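Local atomic coordinates of B-agarase (Saccharophagus degradans, PDB entry 4BQ2), a protein that hydrolyses beta-1,4-glycosidic linkages of agarose as an exo-acting beta-agarase of glycoside hydrolase family 50. Residues W62-F67 / A114-H119; A70-D75 / A167-S172; D230-E235 / E384-E389; A234-K239 / R400-D405. One frame throughout, in Å; residues are numbered along the deposited sequence. Where two conformers were deposited one is given.

Contact 1: residues W62-F67 / A114-H119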
loop_
_atom_site.group_PDB
_atom_site.type_symbol
_atom_site.label_atom_id
_atom_site.label_comp_id
_atom_site.label_asym_id
_atom_site.label_seq_id
_atom_site.Cartn_x
_atom_site.Cartn_y
_atom_site.Cartn_z
ATOM N N TRP A 62 -5.471 31.946 8.368
ATOM C CA TRP A 62 -6.913 32.235 8.448
ATOM C C TRP A 62 -7.479 31.759 9.771
ATOM O O TRP A 62 -7.180 30.655 10.202
ATOM C CB TRP A 62 -7.701 31.478 7.373
ATOM C CG TRP A 62 -7.616 31.932 5.939
ATOM C CD1 TRP A 62 -8.150 33.064 5.397
ATOM C CD2 TRP A 62 -7.043 31.203 4.846
ATOM N NE1 TRP A 62 -7.907 33.106 4.049
ATOM C CE2 TRP A 62 -7.237 31.971 3.683
ATOM C CE3 TRP A 62 -6.361 29.982 4.746
ATOM C CZ2 TRP A 62 -6.778 31.565 2.431
ATOM C CZ3 TRP A 62 -5.895 29.580 3.494
ATOM C CH2 TRP A 62 -6.112 30.372 2.358
ATOM N N ASP A 63 -8.329 32.566 10.401
ATOM C CA ASP A 63 -9.045 32.131 11.600
ATOM C C ASP A 63 -10.455 31.662 11.260
ATOM O O ASP A 63 -11.380 32.478 11.094
ATOM C CB ASP A 63 -9.083 33.235 12.667
ATOM C CG ASP A 63 -9.745 32.781 13.977
ATOM O OD1 ASP A 63 -10.326 31.675 14.043
ATOM O OD2 ASP A 63 -9.701 33.549 14.954
ATOM N N TRP A 64 -10.608 30.339 11.140
ATOM C CA TRP A 64 -11.916 29.724 10.902
ATOM C C TRP A 64 -12.417 28.955 12.128
ATOM O O TRP A 64 -13.200 28.001 11.994
ATOM C CB TRP A 64 -11.850 28.763 9.689
ATOM C CG TRP A 64 -11.452 29.394 8.361
ATOM C CD1 TRP A 64 -11.666 30.692 7.958
ATOM C CD2 TRP A 64 -10.791 28.741 7.266
ATOM N NE1 TRP A 64 -11.178 30.881 6.679
ATOM C CE2 TRP A 64 -10.640 29.701 6.231
ATOM C CE3 TRP A 64 -10.343 27.428 7.043
ATOM C CZ2 TRP A 64 -10.035 29.397 5.010
ATOM C CZ3 TRP A 64 -9.735 27.129 5.821
ATOM C CH2 TRP A 64 -9.582 28.111 4.826
ATOM N N SER A 65 -11.974 29.349 13.319
ATOM C CA SER A 65 -12.354 28.635 14.536
ATOM C C SER A 65 -13.860 28.635 14.834
ATOM O O SER A 65 -14.334 27.795 15.596
ATOM C CB SER A 65 -11.562 29.140 15.755
ATOM O OG SER A 65 -11.962 30.453 16.090
ATOM N N GLU A 66 -14.622 29.539 14.229
ATOM C CA GLU A 66 -16.066 29.552 14.483
ATOM C C GLU A 66 -16.768 28.437 13.702
ATOM O O GLU A 66 -17.906 28.077 14.012
ATOM C CB GLU A 66 -16.692 30.909 14.154
ATOM C CG GLU A 66 -16.978 31.154 12.679
ATOM C CD GLU A 66 -15.889 31.934 11.968
ATOM O OE1 GLU A 66 -14.679 31.776 12.313
ATOM O OE2 GLU A 66 -16.250 32.707 11.046
ATOM N N PHE A 67 -16.083 27.889 12.695
ATOM C CA PHE A 67 -16.647 26.800 11.888
ATOM C C PHE A 67 -16.533 25.465 12.595
ATOM O O PHE A 67 -15.649 24.653 12.283
ATOM C CB PHE A 67 -15.990 26.736 10.516
ATOM C CG PHE A 67 -16.375 27.866 9.619
ATOM C CD1 PHE A 67 -17.639 27.919 9.059
ATOM C CD2 PHE A 67 -15.474 28.885 9.336
ATOM C CE1 PHE A 67 -18.003 28.964 8.228
ATOM C CE2 PHE A 67 -15.833 29.939 8.507
ATOM C CZ PHE A 67 -17.094 29.972 7.945
ATOM N N ALA A 114 -13.801 18.773 1.629
ATOM C CA ALA A 114 -12.958 18.219 2.652
ATOM C C ALA A 114 -13.390 18.783 3.984
ATOM O O ALA A 114 -13.329 19.998 4.217
ATOM C CB ALA A 114 -11.487 18.540 2.374
ATOM N N LYS A 115 -13.843 17.895 4.857
ATOM C CA LYS A 115 -14.274 18.284 6.199
ATOM C C LYS A 115 -13.149 18.979 6.979
ATOM O O LYS A 115 -12.017 18.529 6.958
ATOM C CB LYS A 115 -14.797 17.046 6.940
ATOM C CG LYS A 115 -16.221 16.654 6.567
ATOM C CD LYS A 115 -16.494 15.257 7.073
ATOM C CE LYS A 115 -17.897 14.804 6.743
ATOM N NZ LYS A 115 -17.813 13.328 6.526
ATOM N N LEU A 116 -13.458 20.110 7.626
ATOM C CA LEU A 116 -12.498 20.750 8.507
ATOM C C LEU A 116 -12.756 20.404 9.948
ATOM O O LEU A 116 -11.850 20.426 10.776
ATOM C CB LEU A 116 -12.618 22.259 8.377
ATOM C CG LEU A 116 -12.241 22.879 7.041
ATOM C CD1 LEU A 116 -12.603 24.344 7.062
ATOM C CD2 LEU A 116 -10.756 22.705 6.749
ATOM N N SER A 117 -14.025 20.151 10.247
ATOM C CA SER A 117 -14.531 19.891 11.605
ATOM C C SER A 117 -15.884 19.181 11.527
ATOM O O SER A 117 -16.575 19.240 10.504
ATOM C CB SER A 117 -14.732 21.207 12.344
ATOM O OG SER A 117 -15.661 22.020 11.622
ATOM N N GLY A 118 -16.252 18.509 12.620
ATOM C CA GLY A 118 -17.572 17.939 12.754
ATOM C C GLY A 118 -17.691 16.490 12.304
ATOM O O GLY A 118 -16.733 15.904 11.786
ATOM N N HIS A 119 -18.883 15.925 12.527
ATOM C CA HIS A 119 -19.287 14.624 11.995
ATOM C C HIS A 119 -18.267 13.561 12.353
ATOM O O HIS A 119 -17.897 13.427 13.529
ATOM C CB HIS A 119 -19.572 14.735 10.481
ATOM C CG HIS A 119 -20.725 15.634 10.150
ATOM N ND1 HIS A 119 -21.489 15.480 9.008
ATOM C CD2 HIS A 119 -21.265 16.681 10.824
ATOM C CE1 HIS A 119 -22.427 16.414 8.984
ATOM N NE2 HIS A 119 -22.317 17.149 10.082
#
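A type I beta turn running from Trp64 to Phe67 brings both of its end residues against Leu116 and Ser117, the first two residues beyond strand 110-115. The polar tie is a single bond: Ser117 OG donates to Phe67 O at 2.7 Å, coming in 34° out of the plane of the carbonyl group. With chi1 at 59°, OG is tucked between its own backbone N and carbonyl carbon, and from there it also bonds to Ala70 N. One hydroxyl therefore joins the end of the turn to the start of strand 70-79. The setting is the agarase CBM-like domain, where strands 70-79 and 110-115 run antiparallel and Ala70 forms backbone bonds with Leu116 and Ser117. Beside this bond lies an apolar touch, Leu116 CD1 reaching the six-membered part of the indole at Trp64 CE3 (3.8 Å) on an oblique line. Trp62 CB packs over one face of that indole, 3.5 Å above the plane and offset toward the rim, while Ile166 and Ile169 of strand 166-174 also touch Trp64. The Phe67 ring leads away from Ser117 to meet His3 edge-to-face. Phe67 N closes the turn on Trp64 O at 3.0 Å. Overlapping its start, Asp63 OD1 makes an Asx turn by accepting from Ser65 N (2.9 Å, 164°), and its syn lone pair takes Ser65 OG.

Contact 2: residues A70-D75 / A167-S172; sequences ASLYFD and AKISLS
Leu72 and Ile169 reach toward each other and meet tip to tip, Leu72 CD2 lying 3.9 Å from Ile169 CD1. The other branch of the same isoleucine serves a second partner: Ile169 CG2 sits at the edge of the Phe74 ring, near its plane and 4.1 Å from Phe74 CZ. Leu171 CD1 reaches the ring obliquely, 4.0 Å from Phe74 CD2, and the two side chains slide past each other in opposite directions. Ile169 can serve both because its fork straddles the gap, with CG1 beside the backbone N (chi1 -64°) and CG2 beside the carbonyl carbon. On the other strand, Leu72 turns CG anti to its N (chi1 -171°), which sends CD2 out toward Ile169 CD1. Behind these side chains, the short strand axes come no closer than 11.6 Å and lie 41° apart in direction, so side chains alone bridge the space, as between the two sheets of a beta sandwich. Around them, Leu88 of strand 84-92 touches both Phe74 and Ile169, Phe86 touches Leu171, Ile187 of strand 180-191 meets Phe74, and Trp62 meets Ile169. A classic beta bulge at Ala167 and Lys168 precedes Ile169. Strand 70-79 lies between antiparallel neighbours 110-115 and 180-191, and strand 166-174 between antiparallel neighbours 51-56 and 84-92.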
loop_
_atom_site.group_PDB
_atom_site.type_symbol
_atom_site.label_atom_id
_atom_site.label_comp_id
_atom_site.label_asym_id
_atom_site.label_seq_id
_atom_site.Cartn_x
_atom_site.Cartn_y
_atom_site.Cartn_z
ATOM N N ALA A 70 -17.830 22.189 9.631
ATOM C CA ALA A 70 -17.817 22.760 8.294
ATOM C C ALA A 70 -16.818 22.057 7.404
ATOM O O ALA A 70 -15.962 21.341 7.905
ATOM C CB ALA A 70 -17.496 24.251 8.357
ATOM N N SER A 71 -16.948 22.272 6.093
ATOM C CA SER A 71 -16.054 21.684 5.102
ATOM C C SER A 71 -15.589 22.760 4.135
ATOM O O SER A 71 -16.288 23.715 3.869
ATOM C CB SER A 71 -16.765 20.565 4.299
ATOM O OG SER A 71 -17.134 19.498 5.147
ATOM N N LEU A 72 -14.394 22.549 3.600
ATOM C CA LEU A 72 -13.833 23.306 2.527
ATOM C C LEU A 72 -14.256 22.678 1.194
ATOM O O LEU A 72 -14.063 21.466 0.975
ATOM C CB LEU A 72 -12.311 23.191 2.643
ATOM C CG LEU A 72 -11.382 24.032 1.804
ATOM C CD1 LEU A 72 -11.629 25.512 2.118
ATOM C CD2 LEU A 72 -9.932 23.622 2.137
ATOM N N TYR A 73 -14.786 23.511 0.307
ATOM C CA TYR A 73 -15.304 23.078 -0.991
ATOM C C TYR A 73 -14.516 23.642 -2.147
ATOM O O TYR A 73 -14.098 24.793 -2.081
ATOM C CB TYR A 73 -16.738 23.591 -1.127
ATOM C CG TYR A 73 -17.742 22.728 -0.449
ATOM C CD1 TYR A 73 -17.861 22.726 0.938
ATOM C CD2 TYR A 73 -18.583 21.896 -1.186
ATOM C CE1 TYR A 73 -18.787 21.931 1.579
ATOM C CE2 TYR A 73 -19.522 21.095 -0.542
ATOM C CZ TYR A 73 -19.621 21.127 0.831
ATOM O OH TYR A 73 -20.549 20.353 1.487
ATOM N N PHE A 74 -14.363 22.853 -3.217
ATOM C CA PHE A 74 -13.761 23.313 -4.482
ATOM C C PHE A 74 -14.590 22.749 -5.619
ATOM O O PHE A 74 -15.015 21.580 -5.538
ATOM C CB PHE A 74 -12.343 22.732 -4.691
ATOM C CG PHE A 74 -11.402 22.907 -3.539
ATOM C CD1 PHE A 74 -11.472 22.085 -2.426
ATOM C CD2 PHE A 74 -10.357 23.819 -3.634
ATOM C CE1 PHE A 74 -10.574 22.229 -1.368
ATOM C CE2 PHE A 74 -9.457 23.991 -2.577
ATOM C CZ PHE A 74 -9.558 23.185 -1.460
ATOM N N ASP A 75 -14.833 23.553 -6.661
ATOM C CA ASP A 75 -15.391 23.031 -7.920
ATOM C C ASP A 75 -14.188 22.756 -8.814
ATOM O O ASP A 75 -13.325 23.615 -8.968
ATOM C CB ASP A 75 -16.332 24.040 -8.610
ATOM C CG ASP A 75 -17.592 24.357 -7.797
ATOM O OD1 ASP A 75 -17.835 23.732 -6.739
ATOM O OD2 ASP A 75 -18.302 25.313 -8.203
ATOM N N ALA A 167 -2.861 27.846 7.685
ATOM C CA ALA A 167 -1.720 28.548 7.096
ATOM C C ALA A 167 -1.484 28.240 5.633
ATOM O O ALA A 167 -0.883 29.038 4.918
ATOM C CB ALA A 167 -0.441 28.272 7.897
ATOM N N LYS A 168 -1.930 27.074 5.173
ATOM C CA LYS A 168 -1.627 26.719 3.815
ATOM C C LYS A 168 -2.624 25.700 3.292
ATOM O O LYS A 168 -3.038 24.804 4.025
ATOM C CB LYS A 168 -0.219 26.162 3.737
ATOM C CG LYS A 168 0.223 25.765 2.345
ATOM C CD LYS A 168 1.504 24.958 2.409
ATOM C CE LYS A 168 2.657 25.738 1.876
ATOM N NZ LYS A 168 3.641 24.724 1.381
ATOM N N ILE A 169 -3.013 25.880 2.035
ATOM C CA ILE A 169 -3.889 24.929 1.365
ATOM C C ILE A 169 -3.234 24.567 0.044
ATOM O O ILE A 169 -3.050 25.409 -0.840
ATOM C CB ILE A 169 -5.305 25.493 1.123
ATOM C CG1 ILE A 169 -5.986 25.774 2.463
ATOM C CG2 ILE A 169 -6.137 24.521 0.280
ATOM C CD1 ILE A 169 -7.280 26.543 2.323
ATOM N N SER A 170 -2.903 23.294 -0.096
ATOM C CA SER A 170 -2.152 22.850 -1.246
ATOM C C SER A 170 -2.960 21.847 -2.066
ATOM O O SER A 170 -3.572 20.962 -1.488
ATOM C CB SER A 170 -0.872 22.177 -0.725
ATOM O OG SER A 170 -0.249 21.515 -1.773
ATOM N N LEU A 171 -2.997 22.035 -3.387
ATOM C CA LEU A 171 -3.488 21.029 -4.327
ATOM C C LEU A 171 -2.344 20.620 -5.246
ATOM O O LEU A 171 -1.809 21.442 -5.970
ATOM C CB LEU A 171 -4.672 21.552 -5.154
ATOM C CG LEU A 171 -6.037 21.614 -4.442
ATOM C CD1 LEU A 171 -7.046 22.365 -5.298
ATOM C CD2 LEU A 171 -6.589 20.241 -4.087
ATOM N N SER A 172 -1.969 19.344 -5.223
ATOM C CA SER A 172 -0.813 18.908 -5.986
ATOM C C SER A 172 -1.060 17.656 -6.810
ATOM O O SER A 172 -1.871 16.805 -6.444
ATOM C CB SER A 172 0.417 18.681 -5.099
ATOM O OG SER A 172 0.168 17.761 -4.015
#

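Contact 3: residues D230-E235 / E384-E389; sequences DVELAE and ERKYGE
Glu232 and Leu233, near the C-terminal end of helix 222-235, face Lys386 and Tyr387, the last turn of helix 378-387; between residues 230-235 and 384-389 the polar link is a water. The second helix ends at Tyr387, and Gly388, with positive phi (59°), is the first residue off the helical path. The water donates to Glu232 OE1 at 2.8 Å. It accepts from Lys386 NZ at 2.7 Å. A third hydrogen bond joins it to Tyr387 OH, 2.9 Å away. The direct gap from Glu232 OE1 to Lys386 NZ is 4.2 Å, beyond a salt bridge, although the attraction between the charges should still help. Each charge has its ion pair elsewhere: Glu232 OE2 with Arg406, Lys386 NZ with Asp725. The two side chains cross at about a right angle, and a bend in the lysine at chi3 (67°) brings NZ round to the water. Earlier in helix 222-235, direct bonds join the helices, Arg229 NH1 to Lys386 O and His226 NE2 to Arg385 O. Apolar contact is slight: Leu233 CD2 approaches the tyrosine obliquely, 4.5 Å from Tyr387 CE1. The tyrosine ring is backed by its own neighbour, with Lys386 CB centred over one face, 4.0 Å above the plane.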
loop_
_atom_site.group_PDB
_atom_site.type_symbol
_atom_site.label_atom_id
_atom_site.label_comp_id
_atom_site.label_asym_id
_atom_site.label_seq_id
_atom_site.Cartn_x
_atom_site.Cartn_y
_atom_site.Cartn_z
ATOM N N ASP A 230 -20.669 -18.819 -15.124
ATOM C CA ASP A 230 -20.755 -19.658 -16.355
ATOM C C ASP A 230 -20.107 -19.019 -17.558
ATOM O O ASP A 230 -19.503 -19.709 -18.358
ATOM C CB ASP A 230 -22.201 -20.014 -16.725
ATOM C CG ASP A 230 -22.865 -20.933 -15.723
ATOM O OD1 ASP A 230 -22.168 -21.681 -14.997
ATOM O OD2 ASP A 230 -24.114 -20.904 -15.670
ATOM N N VAL A 231 -20.266 -17.712 -17.703
ATOM C CA VAL A 231 -19.729 -16.945 -18.826
ATOM C C VAL A 231 -18.201 -16.979 -18.783
ATOM O O VAL A 231 -17.534 -17.228 -19.790
ATOM C CB VAL A 231 -20.263 -15.482 -18.784
ATOM C CG1 VAL A 231 -19.440 -14.548 -19.649
ATOM C CG2 VAL A 231 -21.725 -15.431 -19.245
ATOM N N GLU A 232 -17.650 -16.768 -17.590
ATOM C CA GLU A 232 -16.205 -16.752 -17.447
ATOM C C GLU A 232 -15.614 -18.156 -17.657
ATOM O O GLU A 232 -14.655 -18.323 -18.415
ATOM C CB GLU A 232 -15.813 -16.169 -16.075
ATOM C CG GLU A 232 -14.307 -16.048 -15.977
ATOM C CD GLU A 232 -13.776 -15.621 -14.621
ATOM O OE1 GLU A 232 -14.517 -15.617 -13.613
ATOM O OE2 GLU A 232 -12.581 -15.285 -14.599
ATOM N N LEU A 233 -16.177 -19.165 -16.998
ATOM C CA LEU A 233 -15.657 -20.524 -17.101
ATOM C C LEU A 233 -15.619 -21.037 -18.557
ATOM O O LEU A 233 -14.715 -21.788 -18.927
ATOM C CB LEU A 233 -16.434 -21.487 -16.213
ATOM C CG LEU A 233 -16.446 -21.286 -14.688
ATOM C CD1 LEU A 233 -17.114 -22.471 -14.009
ATOM C CD2 LEU A 233 -15.048 -21.067 -14.112
ATOM N N ALA A 234 -16.562 -20.591 -19.380
ATOM C CA ALA A 234 -16.578 -20.973 -20.792
ATOM C C ALA A 234 -15.391 -20.376 -21.548
ATOM O O ALA A 234 -14.960 -20.940 -22.539
ATOM C CB ALA A 234 -17.905 -20.608 -21.455
ATOM N N GLU A 235 -14.830 -19.272 -21.048
ATOM C CA GLU A 235 -13.690 -18.623 -21.714
ATOM C C GLU A 235 -12.328 -19.086 -21.208
ATOM O O GLU A 235 -11.334 -18.972 -21.903
ATOM C CB GLU A 235 -13.831 -17.099 -21.671
ATOM C CG GLU A 235 -15.035 -16.621 -22.480
ATOM C CD GLU A 235 -15.701 -15.374 -21.911
ATOM O OE1 GLU A 235 -14.993 -14.544 -21.296
ATOM O OE2 GLU A 235 -16.942 -15.214 -22.093
ATOM N N GLU A 384 -17.887 -20.284 -2.074
ATOM C CA GLU A 384 -18.768 -21.434 -1.833
ATOM C C GLU A 384 -20.068 -21.274 -2.613
ATOM O O GLU A 384 -20.547 -22.237 -3.264
ATOM C CB GLU A 384 -19.052 -21.663 -0.351
ATOM C CG GLU A 384 -19.785 -22.987 -0.114
ATOM C CD GLU A 384 -19.977 -23.308 1.352
ATOM O OE1 GLU A 384 -19.235 -22.795 2.205
ATOM O OE2 GLU A 384 -20.896 -24.088 1.648
ATOM N N ARG A 385 -20.624 -20.060 -2.611
ATOM C CA ARG A 385 -21.853 -19.815 -3.376
ATOM C C ARG A 385 -21.674 -20.127 -4.843
ATOM O O ARG A 385 -22.566 -20.718 -5.457
ATOM C CB ARG A 385 -22.315 -18.360 -3.258
ATOM C CG ARG A 385 -22.919 -18.009 -1.893
ATOM C CD ARG A 385 -23.388 -16.550 -1.938
ATOM N NE ARG A 385 -24.198 -16.178 -0.782
ATOM C CZ ARG A 385 -23.868 -15.293 0.159
ATOM N NH1 ARG A 385 -22.707 -14.657 0.134
ATOM N NH2 ARG A 385 -24.720 -15.039 1.153
ATOM N N LYS A 386 -20.541 -19.722 -5.424
ATOM C CA LYS A 386 -20.286 -19.941 -6.869
ATOM C C LYS A 386 -19.992 -21.369 -7.266
ATOM O O LYS A 386 -20.484 -21.844 -8.308
ATOM C CB LYS A 386 -19.094 -19.111 -7.365
ATOM C CG LYS A 386 -19.402 -17.662 -7.682
ATOM C CD LYS A 386 -18.157 -16.884 -8.140
ATOM C CE LYS A 386 -17.626 -17.358 -9.483
ATOM N NZ LYS A 386 -16.696 -16.355 -10.107
ATOM N N TYR A 387 -19.158 -22.033 -6.468
ATOM C CA TYR A 387 -18.596 -23.310 -6.889
ATOM C C TYR A 387 -19.174 -24.489 -6.160
ATOM O O TYR A 387 -18.963 -25.631 -6.584
ATOM C CB TYR A 387 -17.052 -23.307 -6.786
ATOM C CG TYR A 387 -16.396 -22.240 -7.649
ATOM C CD1 TYR A 387 -16.729 -22.099 -8.987
ATOM C CD2 TYR A 387 -15.426 -21.390 -7.126
ATOM C CE1 TYR A 387 -16.133 -21.123 -9.793
ATOM C CE2 TYR A 387 -14.827 -20.401 -7.917
ATOM C CZ TYR A 387 -15.186 -20.295 -9.262
ATOM O OH TYR A 387 -14.598 -19.361 -10.055
ATOM N N GLY A 388 -19.908 -24.205 -5.078
ATOM C CA GLY A 388 -20.546 -25.222 -4.257
ATOM C C GLY A 388 -19.517 -26.191 -3.700
ATOM O O GLY A 388 -18.317 -25.878 -3.654
ATOM N N GLU A 389 -19.986 -27.380 -3.307
ATOM C CA GLU A 389 -19.106 -28.446 -2.806
ATOM C C GLU A 389 -19.262 -29.816 -3.488
ATOM O O GLU A 389 -20.344 -30.410 -3.460
ATOM C CB GLU A 389 -19.286 -28.601 -1.307
ATOM C CG GLU A 389 -18.802 -27.400 -0.539
ATOM C CD GLU A 389 -18.720 -27.686 0.932
ATOM O OE1 GLU A 389 -19.730 -28.164 1.483
ATOM O OE2 GLU A 389 -17.655 -27.466 1.539
HETATM O O HOH W 1 -15.740 -17.738 -12.237
#

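Contact 4: residues A234-K239 / R400-D405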
loop_
_atom_site.group_PDB
_atom_site.type_symbol
_atom_site.label_atom_id
_atom_site.label_comp_id
_atom_site.label_asym_id
_atom_site.label_seq_id
_atom_site.Cartn_x
_atom_site.Cartn_y
_atom_site.Cartn_z
ATOM N N ALA A 234 -16.562 -20.591 -19.380
ATOM C CA ALA A 234 -16.578 -20.973 -20.792
ATOM C C ALA A 234 -15.391 -20.376 -21.548
ATOM O O ALA A 234 -14.960 -20.940 -22.539
ATOM C CB ALA A 234 -17.905 -20.608 -21.455
ATOM N N GLU A 235 -14.830 -19.272 -21.048
ATOM C CA GLU A 235 -13.690 -18.623 -21.714
ATOM C C GLU A 235 -12.328 -19.086 -21.208
ATOM O O GLU A 235 -11.334 -18.972 -21.903
ATOM C CB GLU A 235 -13.831 -17.099 -21.671
ATOM C CG GLU A 235 -15.035 -16.621 -22.480
ATOM C CD GLU A 235 -15.701 -15.374 -21.911
ATOM O OE1 GLU A 235 -14.993 -14.544 -21.296
ATOM O OE2 GLU A 235 -16.942 -15.214 -22.093
ATOM N N LEU A 236 -12.288 -19.624 -19.997
ATOM C CA LEU A 236 -11.049 -20.111 -19.423
ATOM C C LEU A 236 -10.761 -21.551 -19.822
ATOM O O LEU A 236 -11.495 -22.484 -19.450
ATOM C CB LEU A 236 -11.085 -19.969 -17.891
ATOM C CG LEU A 236 -11.257 -18.519 -17.408
ATOM C CD1 LEU A 236 -11.433 -18.522 -15.896
ATOM C CD2 LEU A 236 -10.106 -17.610 -17.824
ATOM N N ASP A 237 -9.686 -21.733 -20.580
ATOM C CA ASP A 237 -9.359 -23.052 -21.133
ATOM C C ASP A 237 -7.973 -23.498 -20.687
ATOM O O ASP A 237 -7.476 -24.520 -21.143
ATOM C CB ASP A 237 -9.407 -23.007 -22.656
ATOM C CG ASP A 237 -8.554 -21.889 -23.236
ATOM O OD1 ASP A 237 -7.643 -21.368 -22.565
ATOM O OD2 ASP A 237 -8.786 -21.508 -24.387
ATOM N N GLY A 238 -7.346 -22.730 -19.808
ATOM C CA GLY A 238 -6.001 -23.083 -19.328
ATOM C C GLY A 238 -4.856 -22.803 -20.300
ATOM O O GLY A 238 -3.716 -23.124 -20.011
ATOM N N LYS A 239 -5.134 -22.180 -21.440
ATOM C CA LYS A 239 -4.083 -21.965 -22.446
ATOM C C LYS A 239 -3.265 -20.663 -22.233
ATOM O O LYS A 239 -3.831 -19.573 -22.184
ATOM C CB LYS A 239 -4.674 -22.030 -23.882
ATOM C CG LYS A 239 -5.118 -23.426 -24.334
ATOM C CD LYS A 239 -5.780 -23.406 -25.717
ATOM C CE LYS A 239 -6.926 -24.432 -25.817
ATOM N NZ LYS A 239 -7.614 -24.489 -27.153
ATOM N N ARG A 400 -8.526 -22.176 -6.719
ATOM C CA ARG A 400 -7.101 -22.236 -7.102
ATOM C C ARG A 400 -6.913 -22.566 -8.592
ATOM O O ARG A 400 -6.086 -21.950 -9.278
ATOM C CB ARG A 400 -6.310 -23.188 -6.180
ATOM C CG ARG A 400 -6.334 -22.748 -4.710
ATOM C CD ARG A 400 -5.353 -23.507 -3.817
ATOM N NE ARG A 400 -5.933 -23.727 -2.492
ATOM C CZ ARG A 400 -6.352 -24.909 -2.046
ATOM N NH1 ARG A 400 -6.210 -25.996 -2.795
ATOM N NH2 ARG A 400 -6.879 -25.013 -0.845
ATOM N N GLU A 401 -7.707 -23.510 -9.097
ATOM C CA GLU A 401 -7.626 -23.894 -10.508
ATOM C C GLU A 401 -8.050 -22.757 -11.417
ATOM O O GLU A 401 -7.348 -22.436 -12.371
ATOM C CB GLU A 401 -8.479 -25.133 -10.813
ATOM C CG GLU A 401 -8.402 -25.498 -12.292
ATOM C CD GLU A 401 -9.067 -26.820 -12.604
ATOM O OE1 GLU A 401 -8.623 -27.839 -12.052
ATOM O OE2 GLU A 401 -10.018 -26.821 -13.407
ATOM N N VAL A 402 -9.206 -22.145 -11.121
ATOM C CA VAL A 402 -9.676 -20.996 -11.888
ATOM C C VAL A 402 -8.675 -19.823 -11.789
ATOM O O VAL A 402 -8.462 -19.115 -12.756
ATOM C CB VAL A 402 -11.081 -20.539 -11.356
ATOM C CG1 VAL A 402 -11.479 -19.188 -11.914
ATOM C CG2 VAL A 402 -12.146 -21.592 -11.706
ATOM N N THR A 403 -8.091 -19.596 -10.613
ATOM C CA THR A 403 -7.107 -18.512 -10.452
ATOM C C THR A 403 -5.902 -18.711 -11.403
ATOM O O THR A 403 -5.503 -17.800 -12.112
ATOM C CB THR A 403 -6.646 -18.423 -8.980
ATOM O OG1 THR A 403 -7.762 -17.930 -8.208
ATOM C CG2 THR A 403 -5.421 -17.495 -8.806
ATOM N N VAL A 404 -5.325 -19.901 -11.397
ATOM C CA VAL A 404 -4.218 -20.196 -12.332
ATOM C C VAL A 404 -4.702 -20.041 -13.795
ATOM O O VAL A 404 -4.037 -19.399 -14.622
ATOM C CB VAL A 404 -3.594 -21.615 -12.086
ATOM C CG1 VAL A 404 -2.555 -21.948 -13.130
ATOM C CG2 VAL A 404 -2.937 -21.680 -10.723
ATOM N N ASP A 405 -5.885 -20.568 -14.105
ATOM C CA ASP A 405 -6.429 -20.439 -15.477
ATOM C C ASP A 405 -6.606 -18.966 -15.862
ATOM O O ASP A 405 -6.335 -18.595 -16.997
ATOM C CB ASP A 405 -7.778 -21.164 -15.614
ATOM C CG ASP A 405 -7.626 -22.698 -15.692
ATOM O OD1 ASP A 405 -6.466 -23.232 -15.781
ATOM O OD2 ASP A 405 -8.670 -23.376 -15.667
HETATM O O HOH W 2 -7.239 -20.083 -19.150
#
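Leu236 leans on Val402 and Asp405 where the chain leaving helix 222-235 passes along helix 394-410, a loop-on-helix contact. Starting at the backbone, Leu236 CB lies 4.2 Å from Asp405 CB. CG stands beside the backbone N (chi1 -60°), which carries the two methyls onto the helix. CD1 reaches Val402 CG1 at 4.0 Å, the two side chains crossing at about a right angle, whereas CD2 rests 4.0 Å from Asp405 O. Arg406 and Asn409 of the same helix also touch this leucine. Two residues on, the loop draws close enough for backbone to meet side chain: Gly238 CA is 3.6 Å from Asp405 OD1, an oxygen whose salt bridge is with Arg428. A glycine suits the place, since its phi is positive (76°). Gly238 N turns to a water, giving its hydrogen at 2.7 Å, and that water donates in turn to Asp405 O at 2.8 Å, so the loop is bonded to the helix backbone through one solvent molecule. The loop is shaped here by an Asx turn: Lys239 N donates to Asp237 OD1 at 2.9 Å, approaching from above the carboxylate plane, 38° out of it.

Contacts 1 and 2 are both buried in the CBM-like domain and use neighbouring antiparallel strands: Ala114 N lies 2.8 Å from Leu72 O, a probable hydrogen bond, and residues 114-117 pair antiparallel with 70-72. Contacts 3 and 4 are only partly buried. They overlap at Ala234 and Glu235, and Val402 of contact 4 touches both Leu233 and Tyr387 of contact 3, making a three-helix neighbourhood; the centres of the two contacts are about 11 Å apart. The chemistry follows the place: contact 2 is wholly apolar, contact 1 adds a direct serine bond, and both helical contacts use bridging water. Contacts 2 and 4 lie on opposite sides of the chain's centre, their own centres about 47 Å apart.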